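Local coordinates for protein arylsulfatase (Pseudoalteromonas sp. MB47, PDB 7AJ0) that probably removes sulfate groups from the algal polysaccharide fucoidan as an exo-acting, calcium-containing sulfatase that assembles into a hexamer, at residues G178-S181 and D185-Q188; L216-K221 and E226-I231. All coordinates share one frame; numbering follows the deposited sequence.

Interaction 1: residues G178-S181 and D185-Q188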
ATOM      1  N   GLY A 178     -42.969   4.390  15.375  1.00 26.66           N
ATOM      2  CA  GLY A 178     -41.800   3.706  14.841  1.00 26.20           C
ATOM      3  C   GLY A 178     -40.667   3.653  15.853  1.00 26.39           C
ATOM      4  O   GLY A 178     -40.898   3.646  17.063  1.00 26.97           O
ATOM      5  N   LEU A 179     -39.448   3.617  15.319  1.00 25.94           N
ATOM      6  CA  LEU A 179     -38.260   3.397  16.127  1.00 26.10           C
ATOM      7  C   LEU A 179     -37.692   4.726  16.599  1.00 26.17           C
ATOM      8  O   LEU A 179     -37.298   5.548  15.761  1.00 25.73           O
ATOM      9  CB  LEU A 179     -37.201   2.654  15.328  1.00 25.65           C
ATOM     10  CG  LEU A 179     -37.549   1.320  14.673  1.00 25.54           C
ATOM     11  CD1 LEU A 179     -38.425   1.496  13.447  1.00 25.19           C
ATOM     12  CD2 LEU A 179     -36.260   0.581  14.308  1.00 25.31           C
ATOM     13  N   PRO A 180     -37.630   4.984  17.908  1.00 26.76           N
ATOM     14  CA  PRO A 180     -36.866   6.157  18.366  1.00 26.86           C
ATOM     15  C   PRO A 180     -35.419   6.148  17.905  1.00 27.35           C
ATOM     16  O   PRO A 180     -34.883   7.199  17.544  1.00 26.23           O
ATOM     17  CB  PRO A 180     -36.984   6.071  19.897  1.00 27.65           C
ATOM     18  CG  PRO A 180     -38.266   5.350  20.130  1.00 27.96           C
ATOM     19  CD  PRO A 180     -38.388   4.352  19.006  1.00 27.42           C
ATOM     20  N   SER A 181     -34.773   4.989  17.904  1.00 31.38           N
ATOM     21  CA  SER A 181     -33.348   4.882  17.577  1.00 26.14           C
ATOM     22  C   SER A 181     -33.210   4.219  16.178  1.00 25.52           C
ATOM     23  O   SER A 181     -33.519   4.862  15.196  1.00 25.10           O
ATOM     24  CB  SER A 181     -32.603   4.118  18.666  1.00 26.65           C
ATOM     25  OG  SER A 181     -33.046   2.787  18.774  1.00 34.79           O
ATOM     26  N   ASP A 185     -29.892  -1.033  17.130  1.00 26.32           N
ATOM     27  CA  ASP A 185     -30.070  -0.894  18.571  1.00 26.97           C
ATOM     28  C   ASP A 185     -30.896  -2.046  19.132  1.00 27.42           C
ATOM     29  O   ASP A 185     -30.653  -2.507  20.253  1.00 28.06           O
ATOM     30  CB  ASP A 185     -30.729   0.450  18.883  1.00 26.97           C
ATOM     31  CG  ASP A 185     -30.757   0.757  20.368  1.00 32.63           C
ATOM     32  OD1 ASP A 185     -30.140   0.000  21.148  1.00 38.51           O
ATOM     33  OD2 ASP A 185     -31.400   1.757  20.755  1.00 38.24           O
ATOM     34  N   TYR A 186     -31.872  -2.529  18.360  1.00 27.15           N
ATOM     35  CA  TYR A 186     -32.675  -3.661  18.803  1.00 27.59           C
ATOM     36  C   TYR A 186     -31.943  -4.987  18.615  1.00 27.73           C
ATOM     37  O   TYR A 186     -31.959  -5.840  19.509  1.00 28.35           O
ATOM     38  CB  TYR A 186     -34.002  -3.704  18.037  1.00 27.31           C
ATOM     39  CG  TYR A 186     -34.947  -2.562  18.326  1.00 28.09           C
ATOM     40  CD1 TYR A 186     -34.814  -1.344  17.674  1.00 26.83           C
ATOM     41  CD2 TYR A 186     -35.987  -2.708  19.234  1.00 27.89           C
ATOM     42  CE1 TYR A 186     -35.678  -0.301  17.928  1.00 27.79           C
ATOM     43  CE2 TYR A 186     -36.856  -1.668  19.495  1.00 28.69           C
ATOM     44  CZ  TYR A 186     -36.697  -0.466  18.838  1.00 31.25           C
ATOM     45  OH  TYR A 186     -37.558   0.578  19.090  1.00 28.59           O
ATOM     46  N   THR A 187     -31.300  -5.179  17.460  1.00 27.21           N
ATOM     47  CA  THR A 187     -30.799  -6.501  17.103  1.00 27.34           C
ATOM     48  C   THR A 187     -29.562  -6.901  17.896  1.00 27.80           C
ATOM     49  O   THR A 187     -29.290  -8.100  18.024  1.00 28.16           O
ATOM     50  CB  THR A 187     -30.492  -6.559  15.604  1.00 26.72           C
ATOM     51  OG1 THR A 187     -29.557  -5.531  15.259  1.00 32.52           O
ATOM     52  CG2 THR A 187     -31.769  -6.372  14.793  1.00 26.37           C
ATOM     53  N   GLN A 188     -28.810  -5.938  18.434  1.00 27.83           N
ATOM     54  CA  GLN A 188     -27.653  -6.289  19.248  1.00 28.35           C
ATOM     55  C   GLN A 188     -28.052  -7.041  20.513  1.00 29.15           C
ATOM     56  O   GLN A 188     -27.203  -7.700  21.122  1.00 29.67           O
ATOM     57  CB  GLN A 188     -26.862  -5.033  19.616  1.00 28.29           C
ATOM     58  CG  GLN A 188     -27.624  -4.046  20.480  1.00 30.93           C
ATOM     59  CD  GLN A 188     -26.836  -2.779  20.756  1.00 28.45           C
ATOM     60  OE1 GLN A 188     -25.619  -2.735  20.571  1.00 28.42           O
ATOM     61  NE2 GLN A 188     -27.529  -1.738  21.197  1.00 28.49           N
TER

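Interaction 2: residues L216-K221 and E226-I231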
ATOM      1  N   LEU A 216     -41.485  -0.594  19.321  1.00 28.49           N
ATOM      2  CA  LEU A 216     -41.968   0.548  18.555  1.00 28.10           C
ATOM      3  C   LEU A 216     -42.801   1.455  19.455  1.00 28.64           C
ATOM      4  O   LEU A 216     -43.648   0.976  20.221  1.00 29.27           O
ATOM      5  CB  LEU A 216     -42.785   0.085  17.354  1.00 27.76           C
ATOM      6  CG  LEU A 216     -42.043  -0.859  16.411  1.00 27.29           C
ATOM      7  CD1 LEU A 216     -42.890  -1.218  15.205  1.00 27.02           C
ATOM      8  CD2 LEU A 216     -40.728  -0.240  15.966  1.00 26.90           C
ATOM      9  N   ILE A 217     -42.559   2.756  19.360  1.00 28.46           N
ATOM     10  CA  ILE A 217     -43.209   3.745  20.208  1.00 29.00           C
ATOM     11  C   ILE A 217     -44.271   4.470  19.397  1.00 28.83           C
ATOM     12  O   ILE A 217     -44.042   4.852  18.242  1.00 28.20           O
ATOM     13  CB  ILE A 217     -42.183   4.737  20.786  1.00 29.05           C
ATOM     14  CG1 ILE A 217     -41.150   3.994  21.636  1.00 29.31           C
ATOM     15  CG2 ILE A 217     -42.878   5.805  21.617  1.00 29.65           C
ATOM     16  CD1 ILE A 217     -41.746   3.180  22.765  1.00 30.10           C
ATOM     17  N   LYS A 218     -45.434   4.667  20.009  1.00 29.45           N
ATOM     18  CA  LYS A 218     -46.578   5.322  19.387  1.00 29.45           C
ATOM     19  C   LYS A 218     -46.864   6.612  20.138  1.00 29.94           C
ATOM     20  O   LYS A 218     -46.866   6.623  21.373  1.00 30.60           O
ATOM     21  CB  LYS A 218     -47.791   4.391  19.412  1.00 33.23           C
ATOM     22  CG  LYS A 218     -49.081   4.960  18.853  1.00 30.98           C
ATOM     23  CD  LYS A 218     -50.240   4.075  19.290  1.00 30.62           C
ATOM     24  CE  LYS A 218     -51.260   3.865  18.186  1.00 45.98           C
ATOM     25  NZ  LYS A 218     -52.229   2.791  18.561  1.00 51.29           N
ATOM     26  N   GLY A 219     -47.096   7.689  19.395  1.00 29.66           N
ATOM     27  CA  GLY A 219     -47.326   8.979  20.014  1.00 30.12           C
ATOM     28  C   GLY A 219     -48.151   9.927  19.171  1.00 30.02           C
ATOM     29  O   GLY A 219     -47.972  10.006  17.953  1.00 29.37           O
ATOM     30  N   ARG A 220     -49.064  10.652  19.816  1.00 30.73           N
ATOM     31  CA  ARG A 220     -49.871  11.668  19.163  1.00 30.79           C
ATOM     32  C   ARG A 220     -49.529  13.034  19.743  1.00 31.14           C
ATOM     33  O   ARG A 220     -49.191  13.158  20.926  1.00 31.67           O
ATOM     34  CB  ARG A 220     -51.371  11.405  19.338  1.00 31.41           C
ATOM     35  CG  ARG A 220     -51.816  10.043  18.857  1.00 31.21           C
ATOM     36  CD  ARG A 220     -53.331   9.920  18.840  1.00 34.01           C
ATOM     37  NE  ARG A 220     -53.752   8.622  18.317  1.00 41.96           N
ATOM     38  CZ  ARG A 220     -53.763   8.301  17.026  1.00 31.01           C
ATOM     39  NH1 ARG A 220     -53.372   9.180  16.113  1.00 46.66           N
ATOM     40  NH2 ARG A 220     -54.162   7.094  16.645  1.00 36.43           N
ATOM     41  N   LYS A 221     -49.621  14.057  18.899  1.00 30.89           N
ATOM     42  CA  LYS A 221     -49.428  15.428  19.350  1.00 31.28           C
ATOM     43  C   LYS A 221     -50.314  15.709  20.556  1.00 32.72           C
ATOM     44  O   LYS A 221     -51.535  15.526  20.500  1.00 32.70           O
ATOM     45  CB  LYS A 221     -49.746  16.394  18.209  1.00 31.00           C
ATOM     46  CG  LYS A 221     -49.534  17.855  18.547  1.00 31.40           C
ATOM     47  CD  LYS A 221     -49.786  18.746  17.335  1.00 31.23           C
ATOM     48  CE  LYS A 221     -48.646  18.664  16.326  1.00 30.19           C
ATOM     49  NZ  LYS A 221     -48.943  19.432  15.083  1.00 29.93           N
ATOM     50  N   GLU A 226     -46.308   5.652  24.037  1.00 31.96           N
ATOM     51  CA  GLU A 226     -46.735   4.299  24.348  1.00 32.28           C
ATOM     52  C   GLU A 226     -45.834   3.311  23.620  1.00 31.60           C
ATOM     53  O   GLU A 226     -45.355   3.583  22.517  1.00 30.81           O
ATOM     54  CB  GLU A 226     -48.188   4.035  23.927  1.00 40.32           C
ATOM     55  CG  GLU A 226     -49.216   4.978  24.516  1.00 44.00           C
ATOM     56  CD  GLU A 226     -50.609   4.710  23.971  1.00 60.14           C
ATOM     57  OE1 GLU A 226     -50.811   3.633  23.366  1.00 61.05           O
ATOM     58  OE2 GLU A 226     -51.496   5.574  24.141  1.00 61.26           O
ATOM     59  N   VAL A 227     -45.614   2.154  24.239  1.00 31.96           N
ATOM     60  CA  VAL A 227     -44.978   1.027  23.567  1.00 31.45           C
ATOM     61  C   VAL A 227     -46.095   0.269  22.858  1.00 31.41           C
ATOM     62  O   VAL A 227     -46.844  -0.487  23.480  1.00 36.97           O
ATOM     63  CB  VAL A 227     -44.207   0.136  24.540  1.00 39.89           C
ATOM     64  CG1 VAL A 227     -43.683  -1.098  23.815  1.00 47.25           C
ATOM     65  CG2 VAL A 227     -43.062   0.913  25.167  1.00 31.97           C
ATOM     66  N   ALA A 228     -46.212   0.480  21.548  1.00 30.69           N
ATOM     67  CA  ALA A 228     -47.303  -0.096  20.777  1.00 30.65           C
ATOM     68  C   ALA A 228     -46.996  -1.491  20.257  1.00 30.44           C
ATOM     69  O   ALA A 228     -47.919  -2.294  20.081  1.00 42.93           O
ATOM     70  CB  ALA A 228     -47.646   0.817  19.595  1.00 30.07           C
ATOM     71  N   TYR A 229     -45.725  -1.799  20.006  1.00 29.99           N
ATOM     72  CA  TYR A 229     -45.325  -3.092  19.453  1.00 29.78           C
ATOM     73  C   TYR A 229     -44.031  -3.524  20.129  1.00 29.86           C
ATOM     74  O   TYR A 229     -42.943  -3.050  19.764  1.00 29.35           O
ATOM     75  CB  TYR A 229     -45.154  -3.014  17.937  1.00 29.01           C
ATOM     76  CG  TYR A 229     -44.859  -4.345  17.283  1.00 30.51           C
ATOM     77  CD1 TYR A 229     -43.550  -4.786  17.114  1.00 30.97           C
ATOM     78  CD2 TYR A 229     -45.888  -5.162  16.834  1.00 29.09           C
ATOM     79  CE1 TYR A 229     -43.277  -6.006  16.519  1.00 37.19           C
ATOM     80  CE2 TYR A 229     -45.625  -6.382  16.239  1.00 29.01           C
ATOM     81  CZ  TYR A 229     -44.318  -6.799  16.083  1.00 36.12           C
ATOM     82  OH  TYR A 229     -44.055  -8.012  15.489  1.00 42.98           O
ATOM     83  N   PRO A 230     -44.103  -4.414  21.117  1.00 30.54           N
ATOM     84  CA  PRO A 230     -42.877  -4.850  21.794  1.00 30.70           C
ATOM     85  C   PRO A 230     -42.014  -5.697  20.879  1.00 32.26           C
ATOM     86  O   PRO A 230     -42.507  -6.436  20.023  1.00 30.01           O
ATOM     87  CB  PRO A 230     -43.390  -5.672  22.985  1.00 31.63           C
ATOM     88  CG  PRO A 230     -44.842  -5.338  23.102  1.00 32.46           C
ATOM     89  CD  PRO A 230     -45.298  -5.040  21.708  1.00 31.27           C
ATOM     90  N   ILE A 231     -40.706  -5.589  21.077  1.00 30.02           N
ATOM     91  CA  ILE A 231     -39.730  -6.361  20.321  1.00 29.62           C
ATOM     92  C   ILE A 231     -38.856  -7.087  21.331  1.00 30.17           C
ATOM     93  O   ILE A 231     -38.042  -6.461  22.021  1.00 30.29           O
ATOM     94  CB  ILE A 231     -38.893  -5.483  19.380  1.00 28.84           C
ATOM     95  CG1 ILE A 231     -39.794  -4.939  18.264  1.00 28.34           C
ATOM     96  CG2 ILE A 231     -37.733  -6.280  18.808  1.00 28.57           C
ATOM     97  CD1 ILE A 231     -39.190  -3.819  17.457  1.00 27.66           C
TER

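Interaction 1: residues G178-S181 and D185-Q188
Where S181 faces D185, the closest backbone approach of the two segments, their CA atoms are still 6.7 Å apart, and the side chains bridge the gap between the chain leaving strand 175-177 and helix 183-187. The S181 hydroxyl donates to D185, with S181 OG 2.8 Å from D185 OD2 and arriving at the anti lone pair of that oxygen. S181 reaches it with OG set between its own backbone N and carbonyl carbon (chi1 63°), while D185 extends its carboxylate with CG anti to the backbone N. The other carboxylate oxygen, OD1, takes a weak bond from NE2 of Q188, one turn further on. Beside this polar link lies the Y186 ring. L179 CD2 meets the ring obliquely, 3.8 Å from Y186 CE1, and P180 CD touches Y186 OH at 3.9 Å. That oxygen is anchored outside the two segments, by a hydrogen bond to the carbonyl O of G215, which fixes the far end of the ring against the start of strand 215-220. The arrangement is a tight strand-to-helix connection in the sulfatase fold, its short helix tied back to the incoming chain by a serine–aspartate bond and a buried tyrosine.

Interaction 2: residues L216-K221 and E226-I231
The carbonyl oxygen of L216 is gripped by two successive amides of the partner strand: A228 N lies 2.9 Å from L216 O, nearly in line with the C=O bond, and Y229 N makes a weak bond to the same L216 O at 3.5 Å. In return L216 N donates to Y229 O, the donor lying off the plane of the Y229 carbonyl. Beyond the irregularity the ladder is regular, K218 N bonding E226 O at 2.7 Å and E226 N bonding K218 O in the carbonyl plane. Between these bonded pairs sits the non-hydrogen-bonded pair I217 and V227, where I217 CA lies 3.2 Å from E226 O in a CA-H...O contact. On their face of the sheet the I217 and V227 side chains lie oblique to each other, I217 CD1 3.6 Å from V227 CG2; a bend at chi2 (-57°) brings the I217 terminal methyl back toward the partner strand. The other face carries L216 and Y229 side by side, L216 CB to Y229 CB 3.9 Å, with CD1 of L216 meeting the ring obliquely and the phenol OH bonded to D236 O. CD2 of L216 also reaches CD1 of I231. Further along, K218 CB packs on A228 CB at 3.6 Å, and the K218 and E226 side chains run alongside each other. Their charged ends, K218 NZ and E226 OE1, remain 5.1 Å apart, so any attraction is at a distance. L216 and Y229 both rest on V243 of helix 240-258, seating this end of the face on the helix. Two residues, A228 and Y229, opposite the single L216 make a classic beta bulge in the antiparallel hairpin 215-220/226-230, which forms an edge of the large mixed sheet of this sulfatase.

The two contacts adjoin, with centres about 12 Å apart, and follow each other along the chain. G178 O lies 3.0 Å from I217 N, a probable hydrogen bond that continues the pairing of strand 175-177 with strand 215-220 into the loop of interaction 1. Side chains mesh there too: L179 on L216, P180 on I217, and Y186 on I231. Strand 215-220 is thus shared, receiving the loop and tyrosine of interaction 1 and the hairpin partner of interaction 2. Interaction 1 is mostly buried and small, held by one side-chain hydrogen bond and apolar packing. Interaction 2 is larger and partly exposed, relying on backbone bonds, with L216 and I231 buried and charged K218 and E226 toward its more open end.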